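Local coordinates for protein Thf1 (Thermosynechococcus elongatus, PDB 5MJR) that may take part in photosynthetic membrane biogenesis and associates with the FtsH protease complex involved in photosystem II repair in cyanobacteria, at residues L56-V61 / A100-P105; F77-E82 / S198-I203; L127-S132 / A137-L142; G146-L151 / P183-K188; A158-Q161 / E166-I169. All coordinates share one frame; numbering follows the deposited sequence. Where two conformers were deposited one is given.

Interaction 1: L56-V61 / A100-P105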
# COMPACT_ATOMS: atom_id res chain seq x y z
N LEU A 56 6.31 3.21 12.52
CA LEU A 56 5.41 3.98 13.38
C LEU A 56 3.98 3.41 13.39
O LEU A 56 3.29 3.49 14.41
CB LEU A 56 5.45 5.41 13.04
CG LEU A 56 6.81 6.11 13.26
CD1 LEU A 56 6.62 7.53 12.79
CD2 LEU A 56 7.19 6.00 14.77
N LEU A 57 3.59 2.80 12.29
CA LEU A 57 2.30 2.04 12.31
C LEU A 57 2.41 0.81 13.25
O LEU A 57 1.49 0.59 14.06
CB LEU A 57 1.94 1.63 10.93
CG LEU A 57 1.45 2.77 10.04
CD1 LEU A 57 1.33 2.32 8.59
CD2 LEU A 57 0.10 3.30 10.53
N ARG A 58 3.49 0.04 13.12
CA ARG A 58 3.57 -1.19 13.92
C ARG A 58 3.54 -0.87 15.42
O ARG A 58 3.01 -1.69 16.20
CB ARG A 58 4.85 -1.94 13.55
CG ARG A 58 4.75 -2.59 12.18
CD ARG A 58 5.98 -3.47 11.81
NE ARG A 58 7.25 -2.77 11.91
CZ ARG A 58 8.25 -2.99 12.79
NH1 ARG A 58 8.16 -4.05 13.70
NH2 ARG A 58 9.39 -2.12 12.65
N VAL A 59 4.13 0.25 15.85
CA VAL A 59 4.17 0.56 17.25
C VAL A 59 2.81 1.09 17.75
O VAL A 59 2.61 1.24 18.92
CB VAL A 59 5.37 1.38 17.70
CG1 VAL A 59 6.65 0.77 17.30
CG2 VAL A 59 5.28 2.70 17.18
N ASN A 60 1.90 1.39 16.85
CA ASN A 60 0.58 1.95 17.22
C ASN A 60 -0.31 0.81 17.61
O ASN A 60 -0.58 -0.12 16.86
CB ASN A 60 -0.00 2.69 16.02
CG ASN A 60 -1.26 3.48 16.33
OD1 ASN A 60 -2.18 2.97 16.92
ND2 ASN A 60 -1.26 4.76 16.01
N VAL A 61 -0.80 0.88 18.86
CA VAL A 61 -1.64 -0.16 19.43
C VAL A 61 -2.97 -0.42 18.69
O VAL A 61 -3.59 -1.51 18.82
CB VAL A 61 -1.97 0.15 20.88
CG1 VAL A 61 -2.84 1.39 21.03
CG2 VAL A 61 -2.48 -1.00 21.76
N ALA A 100 13.33 -6.01 7.77
CA ALA A 100 13.68 -4.97 8.74
C ALA A 100 12.49 -4.52 9.60
O ALA A 100 12.66 -4.05 10.74
CB ALA A 100 14.27 -3.79 8.03
N GLU A 101 11.30 -4.63 9.02
CA GLU A 101 10.06 -4.26 9.68
C GLU A 101 9.37 -5.47 10.37
O GLU A 101 8.23 -5.32 10.77
CB GLU A 101 9.09 -3.69 8.62
CG GLU A 101 9.52 -2.45 7.98
CD GLU A 101 9.48 -1.20 8.84
OE1 GLU A 101 9.08 -1.16 10.00
OE2 GLU A 101 9.89 -0.15 8.21
N GLU A 102 10.11 -6.59 10.53
CA GLU A 102 9.50 -7.75 11.16
C GLU A 102 8.22 -8.17 10.43
O GLU A 102 7.20 -8.56 11.01
CB GLU A 102 9.28 -7.55 12.65
CG GLU A 102 10.60 -7.14 13.40
CD GLU A 102 10.46 -7.02 14.89
OE1 GLU A 102 10.65 -8.04 15.50
OE2 GLU A 102 10.11 -5.98 15.41
N MET A 103 8.32 -8.11 9.09
CA MET A 103 7.33 -8.65 8.19
C MET A 103 7.96 -9.62 7.22
O MET A 103 9.20 -9.79 7.17
CB MET A 103 6.64 -7.53 7.40
CG MET A 103 5.99 -6.48 8.32
SD MET A 103 5.00 -5.24 7.50
CE MET A 103 4.31 -4.39 8.91
N ASN A 104 7.14 -10.31 6.45
CA ASN A 104 7.54 -11.37 5.52
C ASN A 104 7.27 -10.91 4.12
O ASN A 104 6.08 -10.73 3.78
CB ASN A 104 6.79 -12.68 5.87
CG ASN A 104 7.18 -13.81 4.99
OD1 ASN A 104 7.56 -13.62 3.83
ND2 ASN A 104 7.00 -15.03 5.47
N PRO A 105 8.30 -10.64 3.33
CA PRO A 105 8.06 -10.08 1.98
C PRO A 105 7.17 -11.01 1.14
O PRO A 105 6.41 -10.49 0.30
CB PRO A 105 9.50 -9.93 1.39
CG PRO A 105 10.33 -10.90 2.22
CD PRO A 105 9.73 -10.93 3.61

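Interaction 2: F77-E82 / S198-I203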
# COMPACT_ATOMS: atom_id res chain seq x y z
N PHE A 77 5.76 1.10 -2.98
CA PHE A 77 7.13 0.73 -3.25
C PHE A 77 7.32 0.59 -4.75
O PHE A 77 8.26 1.16 -5.33
CB PHE A 77 7.48 -0.58 -2.52
CG PHE A 77 8.88 -1.06 -2.78
CD1 PHE A 77 9.16 -1.84 -3.79
CD2 PHE A 77 9.91 -0.66 -1.89
CE1 PHE A 77 10.52 -2.33 -4.00
CE2 PHE A 77 11.22 -1.12 -2.10
CZ PHE A 77 11.50 -1.90 -3.14
N ASP A 78 6.48 -0.21 -5.41
CA ASP A 78 6.66 -0.46 -6.83
C ASP A 78 6.60 0.85 -7.65
O ASP A 78 7.37 1.01 -8.59
CB ASP A 78 5.61 -1.37 -7.36
CG ASP A 78 5.81 -2.85 -7.00
OD1 ASP A 78 6.81 -3.23 -6.33
OD2 ASP A 78 4.81 -3.61 -7.22
N GLN A 79 5.75 1.79 -7.25
CA GLN A 79 5.59 3.06 -7.98
C GLN A 79 6.79 3.91 -7.81
O GLN A 79 7.35 4.40 -8.83
CB GLN A 79 4.32 3.79 -7.53
CG GLN A 79 4.00 5.08 -8.29
CD GLN A 79 4.91 6.27 -8.09
OE1 GLN A 79 5.29 6.63 -7.00
NE2 GLN A 79 5.19 6.96 -9.28
N PHE A 80 7.31 4.12 -6.59
CA PHE A 80 8.51 4.99 -6.41
C PHE A 80 9.73 4.30 -6.94
O PHE A 80 10.68 5.03 -7.30
CB PHE A 80 8.65 5.69 -5.07
CG PHE A 80 9.20 4.93 -3.92
CD1 PHE A 80 10.51 4.38 -3.87
CD2 PHE A 80 8.38 4.73 -2.80
CE1 PHE A 80 10.88 3.70 -2.69
CE2 PHE A 80 8.80 4.05 -1.69
CZ PHE A 80 10.01 3.49 -1.67
N MET A 81 9.77 2.98 -7.02
CA MET A 81 10.91 2.28 -7.49
C MET A 81 10.84 1.95 -8.99
O MET A 81 11.76 1.26 -9.49
CB MET A 81 11.08 0.97 -6.69
CG MET A 81 11.41 1.19 -5.21
SD MET A 81 13.09 1.85 -4.92
CE MET A 81 14.06 0.36 -5.11
N GLU A 82 9.84 2.49 -9.71
CA GLU A 82 9.65 2.09 -11.09
C GLU A 82 10.84 2.41 -12.02
O GLU A 82 11.06 1.78 -13.02
CB GLU A 82 8.32 2.69 -11.62
CG GLU A 82 8.26 4.13 -11.75
CD GLU A 82 6.89 4.66 -12.21
OE1 GLU A 82 6.11 3.84 -12.71
OE2 GLU A 82 6.66 5.90 -12.05
N SER A 198 -0.71 13.31 -7.41
CA SER A 198 -0.13 14.57 -7.86
C SER A 198 1.38 14.53 -7.72
O SER A 198 2.08 15.28 -8.41
CB SER A 198 -0.69 15.75 -7.11
OG SER A 198 -2.08 15.78 -7.35
N ASN A 199 1.87 13.55 -6.97
CA ASN A 199 3.33 13.56 -6.67
C ASN A 199 4.11 12.43 -7.41
O ASN A 199 5.34 12.30 -7.23
CB ASN A 199 3.63 13.54 -5.21
CG ASN A 199 3.38 14.83 -4.58
OD1 ASN A 199 3.73 15.87 -5.11
ND2 ASN A 199 2.69 14.79 -3.45
N LEU A 200 3.41 11.78 -8.36
CA LEU A 200 3.97 10.60 -9.03
C LEU A 200 5.38 10.95 -9.63
O LEU A 200 6.21 10.04 -9.69
CB LEU A 200 3.01 10.00 -10.05
CG LEU A 200 1.75 9.31 -9.59
CD1 LEU A 200 0.89 9.02 -10.84
CD2 LEU A 200 1.97 8.03 -8.75
N ASP A 201 5.59 12.18 -10.11
CA ASP A 201 6.81 12.44 -10.91
C ASP A 201 7.89 13.13 -10.07
O ASP A 201 9.00 13.33 -10.57
CB ASP A 201 6.51 13.34 -12.11
CG ASP A 201 7.66 13.42 -13.13
OD1 ASP A 201 8.16 12.38 -13.73
OD2 ASP A 201 7.98 14.63 -13.34
N LYS A 202 7.58 13.46 -8.81
CA LYS A 202 8.53 14.24 -7.95
C LYS A 202 9.90 13.57 -7.76
O LYS A 202 10.98 14.24 -7.87
CB LYS A 202 7.88 14.62 -6.65
CG LYS A 202 6.81 15.73 -6.84
CD LYS A 202 7.12 16.87 -5.93
CE LYS A 202 6.07 17.98 -5.99
NZ LYS A 202 5.81 18.44 -4.57
N ILE A 203 9.90 12.23 -7.72
CA ILE A 203 11.16 11.53 -7.56
C ILE A 203 12.05 11.69 -8.82
O ILE A 203 13.27 11.52 -8.75
CB ILE A 203 10.94 10.05 -7.32
CG1 ILE A 203 12.20 9.38 -6.71
CG2 ILE A 203 10.42 9.37 -8.59
CD1 ILE A 203 11.96 8.07 -5.99
O HOH W 1 7.67 8.12 -7.27

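Interaction 3: L127-S132 / A137-L142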
# COMPACT_ATOMS: atom_id res chain seq x y z
N LEU A 127 -19.88 -3.95 -4.58
CA LEU A 127 -20.81 -3.38 -3.61
C LEU A 127 -21.78 -4.50 -3.12
O LEU A 127 -22.05 -4.57 -1.95
CB LEU A 127 -21.56 -2.23 -4.23
CG LEU A 127 -20.77 -1.01 -4.66
CD1 LEU A 127 -21.55 0.05 -5.45
CD2 LEU A 127 -20.14 -0.30 -3.47
N ASP A 128 -22.25 -5.35 -4.03
CA ASP A 128 -23.16 -6.40 -3.64
C ASP A 128 -22.47 -7.37 -2.62
O ASP A 128 -23.05 -7.79 -1.62
CB ASP A 128 -23.60 -7.21 -4.84
CG ASP A 128 -24.63 -6.49 -5.69
OD1 ASP A 128 -25.22 -5.48 -5.17
OD2 ASP A 128 -24.89 -6.98 -6.84
N GLU A 129 -21.18 -7.68 -2.86
CA GLU A 129 -20.44 -8.56 -1.96
C GLU A 129 -20.22 -7.90 -0.60
O GLU A 129 -20.43 -8.51 0.46
CB GLU A 129 -19.15 -8.97 -2.62
CG GLU A 129 -18.53 -10.07 -1.90
CD GLU A 129 -17.30 -10.76 -2.57
OE1 GLU A 129 -17.05 -10.65 -3.81
OE2 GLU A 129 -16.65 -11.51 -1.83
N LEU A 130 -19.87 -6.62 -0.59
CA LEU A 130 -19.77 -5.88 0.68
C LEU A 130 -21.13 -5.87 1.43
O LEU A 130 -21.20 -6.11 2.64
CB LEU A 130 -19.23 -4.52 0.49
CG LEU A 130 -17.76 -4.43 0.03
CD1 LEU A 130 -17.43 -3.05 -0.52
CD2 LEU A 130 -16.82 -4.78 1.14
N ASN A 131 -22.18 -5.57 0.66
CA ASN A 131 -23.49 -5.41 1.29
C ASN A 131 -24.06 -6.77 1.81
O ASN A 131 -25.04 -6.78 2.54
CB ASN A 131 -24.40 -4.73 0.29
CG ASN A 131 -24.09 -3.27 0.21
OD1 ASN A 131 -23.64 -2.65 1.19
ND2 ASN A 131 -24.40 -2.69 -0.91
N SER A 132 -23.57 -7.89 1.35
CA SER A 132 -23.97 -9.24 1.83
C SER A 132 -23.56 -9.41 3.27
O SER A 132 -24.06 -10.35 3.93
CB SER A 132 -23.21 -10.31 0.95
OG SER A 132 -21.74 -10.54 1.47
N ALA A 137 -12.20 -12.74 1.36
CA ALA A 137 -10.86 -12.15 1.55
C ALA A 137 -10.18 -12.11 0.17
O ALA A 137 -10.24 -13.07 -0.59
CB ALA A 137 -10.03 -12.96 2.53
N PRO A 138 -9.48 -11.00 -0.12
CA PRO A 138 -9.15 -9.87 0.77
C PRO A 138 -10.12 -8.68 0.74
O PRO A 138 -9.89 -7.71 1.45
CB PRO A 138 -7.79 -9.43 0.24
CG PRO A 138 -7.92 -9.67 -1.25
CD PRO A 138 -8.62 -11.04 -1.29
N LEU A 139 -11.22 -8.80 -0.03
CA LEU A 139 -12.15 -7.66 -0.08
C LEU A 139 -12.63 -7.22 1.31
O LEU A 139 -12.91 -6.07 1.57
CB LEU A 139 -13.34 -8.06 -0.99
CG LEU A 139 -14.41 -7.00 -1.15
CD1 LEU A 139 -13.96 -5.67 -1.71
CD2 LEU A 139 -15.54 -7.57 -1.95
N ASN A 140 -12.78 -8.23 2.22
CA ASN A 140 -13.17 -7.95 3.56
C ASN A 140 -12.32 -6.90 4.32
O ASN A 140 -12.78 -6.25 5.25
CB ASN A 140 -13.25 -9.20 4.43
CG ASN A 140 -11.90 -9.89 4.62
OD1 ASN A 140 -11.04 -9.91 3.78
ND2 ASN A 140 -11.76 -10.51 5.83
N SER A 141 -11.05 -6.78 3.88
CA SER A 141 -10.16 -5.81 4.44
C SER A 141 -10.48 -4.36 4.12
O SER A 141 -9.94 -3.46 4.71
CB SER A 141 -8.69 -6.11 4.07
OG SER A 141 -8.36 -5.85 2.78
N LEU A 142 -11.44 -4.12 3.19
CA LEU A 142 -11.98 -2.77 3.05
C LEU A 142 -12.82 -2.35 4.22
O LEU A 142 -13.03 -1.12 4.44
CB LEU A 142 -12.80 -2.66 1.79
CG LEU A 142 -12.07 -2.76 0.47
CD1 LEU A 142 -13.02 -2.30 -0.66
CD2 LEU A 142 -10.75 -2.17 0.33

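Interaction 4: G146-L151 / P183-K188. With SO4 (sulfate ion), chain B.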
# COMPACT_ATOMS: atom_id res chain seq x y z
N GLY A 146 -9.73 0.48 13.29
CA GLY A 146 -8.40 0.68 13.73
C GLY A 146 -7.64 1.62 12.81
O GLY A 146 -8.15 2.28 11.90
N LYS A 147 -6.37 1.77 13.11
CA LYS A 147 -5.54 2.93 12.65
C LYS A 147 -5.48 2.93 11.11
O LYS A 147 -5.13 1.95 10.48
CB LYS A 147 -4.14 2.77 13.21
CG LYS A 147 -3.14 3.78 12.69
CD LYS A 147 -3.42 5.17 13.13
CE LYS A 147 -2.34 6.13 12.65
NZ LYS A 147 -2.71 7.50 13.05
N TYR A 148 -5.83 4.09 10.58
CA TYR A 148 -5.76 4.37 9.17
C TYR A 148 -4.42 5.00 8.77
O TYR A 148 -3.93 5.91 9.47
CB TYR A 148 -6.90 5.32 8.78
CG TYR A 148 -6.78 5.91 7.38
CD1 TYR A 148 -7.20 5.24 6.28
CD2 TYR A 148 -6.18 7.15 7.18
CE1 TYR A 148 -7.03 5.73 5.02
CE2 TYR A 148 -5.98 7.69 5.91
CZ TYR A 148 -6.43 7.00 4.83
OH TYR A 148 -6.28 7.49 3.58
N SER A 149 -3.89 4.53 7.65
CA SER A 149 -2.68 5.06 6.99
C SER A 149 -3.04 5.49 5.59
O SER A 149 -3.84 4.82 4.90
CB SER A 149 -1.64 3.91 6.96
OG SER A 149 -0.48 4.27 6.18
N ARG A 150 -2.29 6.45 5.06
CA ARG A 150 -2.36 6.71 3.61
C ARG A 150 -2.06 5.50 2.79
O ARG A 150 -2.48 5.38 1.66
CB ARG A 150 -1.41 7.89 3.27
CG ARG A 150 0.02 7.58 3.42
CD ARG A 150 0.66 7.22 2.08
NE ARG A 150 2.02 6.76 2.25
CZ ARG A 150 2.88 6.56 1.26
NH1 ARG A 150 2.52 6.76 -0.02
NH2 ARG A 150 4.05 6.02 1.55
N LEU A 151 -1.26 4.56 3.35
CA LEU A 151 -1.05 3.29 2.64
C LEU A 151 -2.32 2.51 2.37
O LEU A 151 -2.37 1.80 1.36
CB LEU A 151 0.05 2.46 3.33
CG LEU A 151 1.47 3.02 3.35
CD1 LEU A 151 2.30 2.37 4.41
CD2 LEU A 151 2.03 2.87 1.98
N PRO A 183 -16.25 1.38 6.21
CA PRO A 183 -15.83 2.24 7.31
C PRO A 183 -14.49 2.90 7.07
O PRO A 183 -14.06 3.73 7.89
CB PRO A 183 -15.82 1.30 8.53
CG PRO A 183 -15.58 -0.03 7.92
CD PRO A 183 -16.23 -0.04 6.62
N LEU A 184 -13.80 2.51 6.00
CA LEU A 184 -12.59 3.21 5.66
C LEU A 184 -12.94 4.69 5.48
O LEU A 184 -13.93 5.03 4.86
CB LEU A 184 -11.99 2.57 4.39
CG LEU A 184 -10.64 2.83 3.95
CD1 LEU A 184 -9.57 2.35 4.85
CD2 LEU A 184 -10.45 2.32 2.56
N PRO A 185 -12.14 5.63 6.01
CA PRO A 185 -12.58 7.06 5.97
C PRO A 185 -12.30 7.69 4.62
O PRO A 185 -11.20 8.14 4.24
CB PRO A 185 -11.70 7.69 7.06
CG PRO A 185 -10.47 6.83 7.04
CD PRO A 185 -10.95 5.46 6.83
N ILE A 186 -13.36 7.69 3.82
CA ILE A 186 -13.22 8.06 2.41
C ILE A 186 -12.78 9.56 2.23
O ILE A 186 -12.07 9.85 1.26
CB ILE A 186 -14.52 7.75 1.60
CG1 ILE A 186 -14.64 6.21 1.34
CG2 ILE A 186 -14.51 8.37 0.24
CD1 ILE A 186 -13.54 5.59 0.49
N GLU A 187 -13.09 10.47 3.15
CA GLU A 187 -12.57 11.83 2.95
C GLU A 187 -11.05 11.91 3.07
O GLU A 187 -10.38 12.67 2.36
CB GLU A 187 -13.25 12.92 3.80
CG GLU A 187 -14.75 13.19 3.43
CD GLU A 187 -14.95 13.59 1.94
OE1 GLU A 187 -14.42 14.68 1.57
OE2 GLU A 187 -15.62 12.81 1.17
N LYS A 188 -10.49 11.13 4.00
CA LYS A 188 -9.04 10.98 4.08
C LYS A 188 -8.44 10.22 2.92
O LYS A 188 -7.39 10.62 2.41
CB LYS A 188 -8.70 10.20 5.39
CG LYS A 188 -9.09 10.94 6.61
CD LYS A 188 -8.58 10.17 7.84
CE LYS A 188 -8.94 10.94 9.05
NZ LYS A 188 -8.44 10.34 10.28
S SO4 B . -4.87 11.10 9.58
O1 SO4 B . -5.80 10.13 10.26
O2 SO4 B . -5.68 12.25 9.08
O3 SO4 B . -4.23 10.34 8.45
O4 SO4 B . -3.83 11.66 10.44

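Interaction 5: A158-Q161 / E166-I169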
# COMPACT_ATOMS: atom_id res chain seq x y z
N ALA A 158 -5.16 0.75 -5.81
CA ALA A 158 -4.67 -0.39 -6.59
C ALA A 158 -5.69 -1.46 -6.81
O ALA A 158 -5.78 -2.04 -7.88
CB ALA A 158 -3.41 -0.99 -5.93
N PHE A 159 -6.51 -1.71 -5.77
CA PHE A 159 -7.64 -2.61 -5.97
C PHE A 159 -8.61 -2.11 -7.00
O PHE A 159 -9.02 -2.89 -7.89
CB PHE A 159 -8.31 -2.79 -4.60
CG PHE A 159 -9.74 -3.30 -4.69
CD1 PHE A 159 -10.05 -4.51 -5.33
CD2 PHE A 159 -10.78 -2.58 -4.21
CE1 PHE A 159 -11.35 -4.96 -5.40
CE2 PHE A 159 -12.11 -3.01 -4.33
CZ PHE A 159 -12.37 -4.18 -4.93
N LEU A 160 -8.95 -0.85 -6.93
CA LEU A 160 -9.94 -0.31 -7.85
C LEU A 160 -9.43 -0.41 -9.28
O LEU A 160 -10.25 -0.57 -10.21
CB LEU A 160 -10.29 1.12 -7.45
CG LEU A 160 -11.04 1.31 -6.16
CD1 LEU A 160 -11.12 2.76 -5.80
CD2 LEU A 160 -12.36 0.59 -6.12
N GLN A 161 -8.12 -0.26 -9.45
CA GLN A 161 -7.55 -0.44 -10.76
C GLN A 161 -7.74 -1.85 -11.40
O GLN A 161 -7.67 -1.91 -12.62
CB GLN A 161 -6.12 -0.10 -10.75
CG GLN A 161 -5.75 1.36 -10.59
CD GLN A 161 -4.24 1.62 -10.68
OE1 GLN A 161 -3.46 1.24 -9.81
NE2 GLN A 161 -3.83 2.25 -11.72
N GLU A 166 -13.62 1.54 -16.06
CA GLU A 166 -14.41 2.67 -15.62
C GLU A 166 -14.15 3.25 -14.28
O GLU A 166 -14.47 4.47 -13.96
CB GLU A 166 -15.92 2.48 -15.90
N VAL A 167 -13.75 2.31 -13.36
CA VAL A 167 -13.89 2.63 -12.04
C VAL A 167 -12.90 3.72 -11.56
O VAL A 167 -13.23 4.54 -10.78
CB VAL A 167 -13.81 1.29 -11.22
CG1 VAL A 167 -13.53 1.47 -9.81
CG2 VAL A 167 -14.97 0.40 -11.54
N THR A 168 -11.63 3.67 -11.99
CA THR A 168 -10.62 4.66 -11.56
C THR A 168 -10.58 5.88 -12.49
O THR A 168 -10.08 6.93 -12.10
CB THR A 168 -9.17 4.07 -11.38
OG1 THR A 168 -8.89 3.39 -12.60
CG2 THR A 168 -9.16 3.17 -10.22
N ILE A 169 -11.17 5.78 -13.69
CA ILE A 169 -11.33 6.97 -14.51
C ILE A 169 -12.32 7.91 -13.82
O ILE A 169 -12.11 9.10 -13.80
CB ILE A 169 -11.76 6.57 -16.00
CG1 ILE A 169 -10.61 5.85 -16.69
CG2 ILE A 169 -12.17 7.79 -16.80
CD1 ILE A 169 -11.02 5.17 -18.00
O HOH W 2 -10.62 0.42 -12.80

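Interaction 1: L56-V61 / A100-P105
The guanidinium of R58 meets two consecutive carboxylates, those of E101 and E102, in a salt-bridge network. Side-on, it presents NE and NH2 to a single oxygen of E101: NH2 to OE1 measures 2.8 Å and NE to OE1 3.1 Å. OE1 thus accepts from two nitrogens, both bonds bent (near 140°); the guanidinium and carboxylate planes are 73° apart. NH1 turns to E102, where it lies 3.2 Å from OE2. A bend at chi3 (-55°) in the R58 chain sets the guanidinium over the E101-E102 peptide, with E101 C 3.6 Å above its plane. Beside the aliphatic part of the arginine, M103 runs the opposite way; in one of the two conformers modelled for each residue, its CE is 3.5 Å from R58 CD. The two acids stand where the chain leaves its helix: E102, at positive phi, is the C-prime residue of a Schellman motif, with E102 N bonded to V99 O and M103 N to C98 O. R22 is hydrogen-bonded to A100 O and forms a weak, long ion pair with E102. The contact joins the C-terminal end of helix 41-58 to the exit of helix 90-100, while T27 of helix 24-34 touches both R58 and E101.

Interaction 2: F77-E82 / S198-I203
Two helix exits meet in this all-helical protein: the last turn of helix 67-80 faces the loop that follows helix 186-198, a region where coiled coil is predicted but the segment itself runs through a turn into a short 3-10 stretch. Q79 provides the polar part of the contact. Its NE2 donates to the backbone carbonyl of L200, 3.3 Å from NE2 to O with an N-H angle of 156°. The donor lies in the carbonyl plane, on a lone pair, while L200 O is tilted somewhat out of the amide plane of Q79. Chi1 of -176° starts the glutamine chain away from its own backbone N, and the bend at chi2 (-69°) then carries the amide across the leucine side chain. As a result CD2 of L200 is covered by the amide and by CG, with Q79 CD 3.5 Å from L200 CD2. The other amide atom, OE1, accepts from a water at 2.8 Å; that water also reaches L200 O, though only weakly. The apolar part lies one residue on, at F80, whose ring leads away from the loop toward F46, leaving its CB and carbonyl for I203. I203 also packs on I42, Y43 and F46 of helix 41-58, so the loop touches two helices at once. At its tip, I203 CD1 sits 4.2 Å from F80 CB and 3.5 Å from F80 O.

Interaction 3: L127-S132 / A137-L142
L139 and L130 form the apolar centre of a helix followed by a tight reversal into a 3-10 segment: the chain leaves helix 123-131, turns within a few residues and packs residues 139-142 back against it. From its CB, L139 starts toward the helix; chi1 of 180° sends CG across to L130, 4.0 Å from that residue's CD2. There the side chain forks. CD1 continues along L130, with 4.1 Å between L139 CD1 and L130 CD2, and also touches F159 of helix 150-162. CD2 turns instead to E129, whose chain crosses L139 at a slant; this one methyl meets the glutamate from CB to the carboxylate, nearest at CD, 3.7 Å from L139 CD2. E129 is extended beyond CG, and its carboxylate is carried past that methyl. Its charged end is engaged elsewhere: OE2 is hydrogen-bonded to S136 OG in the intervening turn, and OE1 has a long, weak ion pair with R121. L142, one 3-10 turn further on, makes a looser approach with its CD1 to L130 CD1, 4.5 Å apart, and packs on L156 and F159. The turn entering the 3-10 segment carries a cis peptide bond before P138, while L139 N donates to Y118 OH. P138 O takes two bonds from one residue, S141: its N and its OG each lie 2.8 Å away, the hydroxyl in the carbonyl plane.

Interaction 4: G146-L151 / P183-K188
Extended backbone at Y148 runs into helix 150-162 and passes the loop that enters helix 186-198, with CA atoms nearest between Y148 and L184, 7.8 Å apart. The Y148 ring lies between the two backbones. P185 lies over one face in a CH-pi contact, its CG 4.0 Å from the ring centroid and 23° off the normal, displaced toward CG and CD1 of the tyrosine. At the ring edge L184 CD1 comes to 4.0 Å from Y148 CD1. Chi1 of 169° directs the ring toward these residues and carries it along K188, where CB of the lysine is 3.7 Å from Y148 CE2. Both segments hold helix starts: P185 occupies the N-cap position of helix 186-198, and S149 is the N-cap of helix 150-162, its OG accepting from L151 N at 2.9 Å. The tyrosine therefore packs one helix entrance against the other, and its OH reaches D192, one turn beyond K188, by a hydrogen bond. K188 passes the ring in the opposite sense, extended beyond CG, and brings NZ to 2.6 Å from O1 of a sulfate ion, probably from the crystallisation liquor, which R191 also binds. O3 of that sulfate lies in the plane of the Y148 ring, 3.9 Å from CD2.

Interaction 5: A158-Q161 / E166-I169
T168 and L160 make the tight side of this contact, methyl against methylene: T168 CG2 sits 3.6 Å from L160 CB. The same methyl also lies 3.7 Å from Q161 N, so it rests against the backbone of helix 150-162 as well as against its side chains. Chi1 of 52° places OG1 between the backbone N and the carbonyl carbon of T168, and it is this setting that turns CG2 toward the helix. V167 completes the apolar part from beside the threonine. Its CG1 methyl meets both the side chain and the backbone of L160, 4.0 Å from CD2 and 3.9 Å from O, and the two side chains cross at about a right angle. The arrangement is that of two consecutive helices joined by a short loop: the chain leaves helix 150-162, turns within three residues and sets the single turn 166-169 against the helix it has just left, with the CA atoms of Q161 and T168 6.0 Å apart. L160 and V167 are buried, and L160 also packs on L171 and T174 of helix 171-178, the next helix along the chain; T174 OG1 is hydrogen-bonded to V167 O. Toward solvent the contact thins out. Q161 is exposed and its CB starts away from segment 166-169, leaving CG as the part that touches, 3.9 Å from T168 CG2. Between the two backbones the polar link is a water molecule, which donates to L160 O at 2.8 Å and accepts from T168 N in a weak bond of 3.5 Å.

From the N terminus, interaction 1 opens first, and the chain returns to it after 38 residues, joining the ends of helices 41-58 and 90-100. Interaction 2 opens within that loop, on helix 67-80, but closes only at 198-203, so the two cross. Its long loop encloses the other three. Interaction 3 closes a short turn after helix 123-131; interaction 4 then opens at the start of helix 150-162 and closes at the start of helix 186-198, enclosing interaction 5. Direct packing links them: L57 of interaction 1 meets K147, S149 and L151 of interaction 4, L142 of interaction 3 meets P183 and L184, and F159 of segment 158-161 meets L139 and L142.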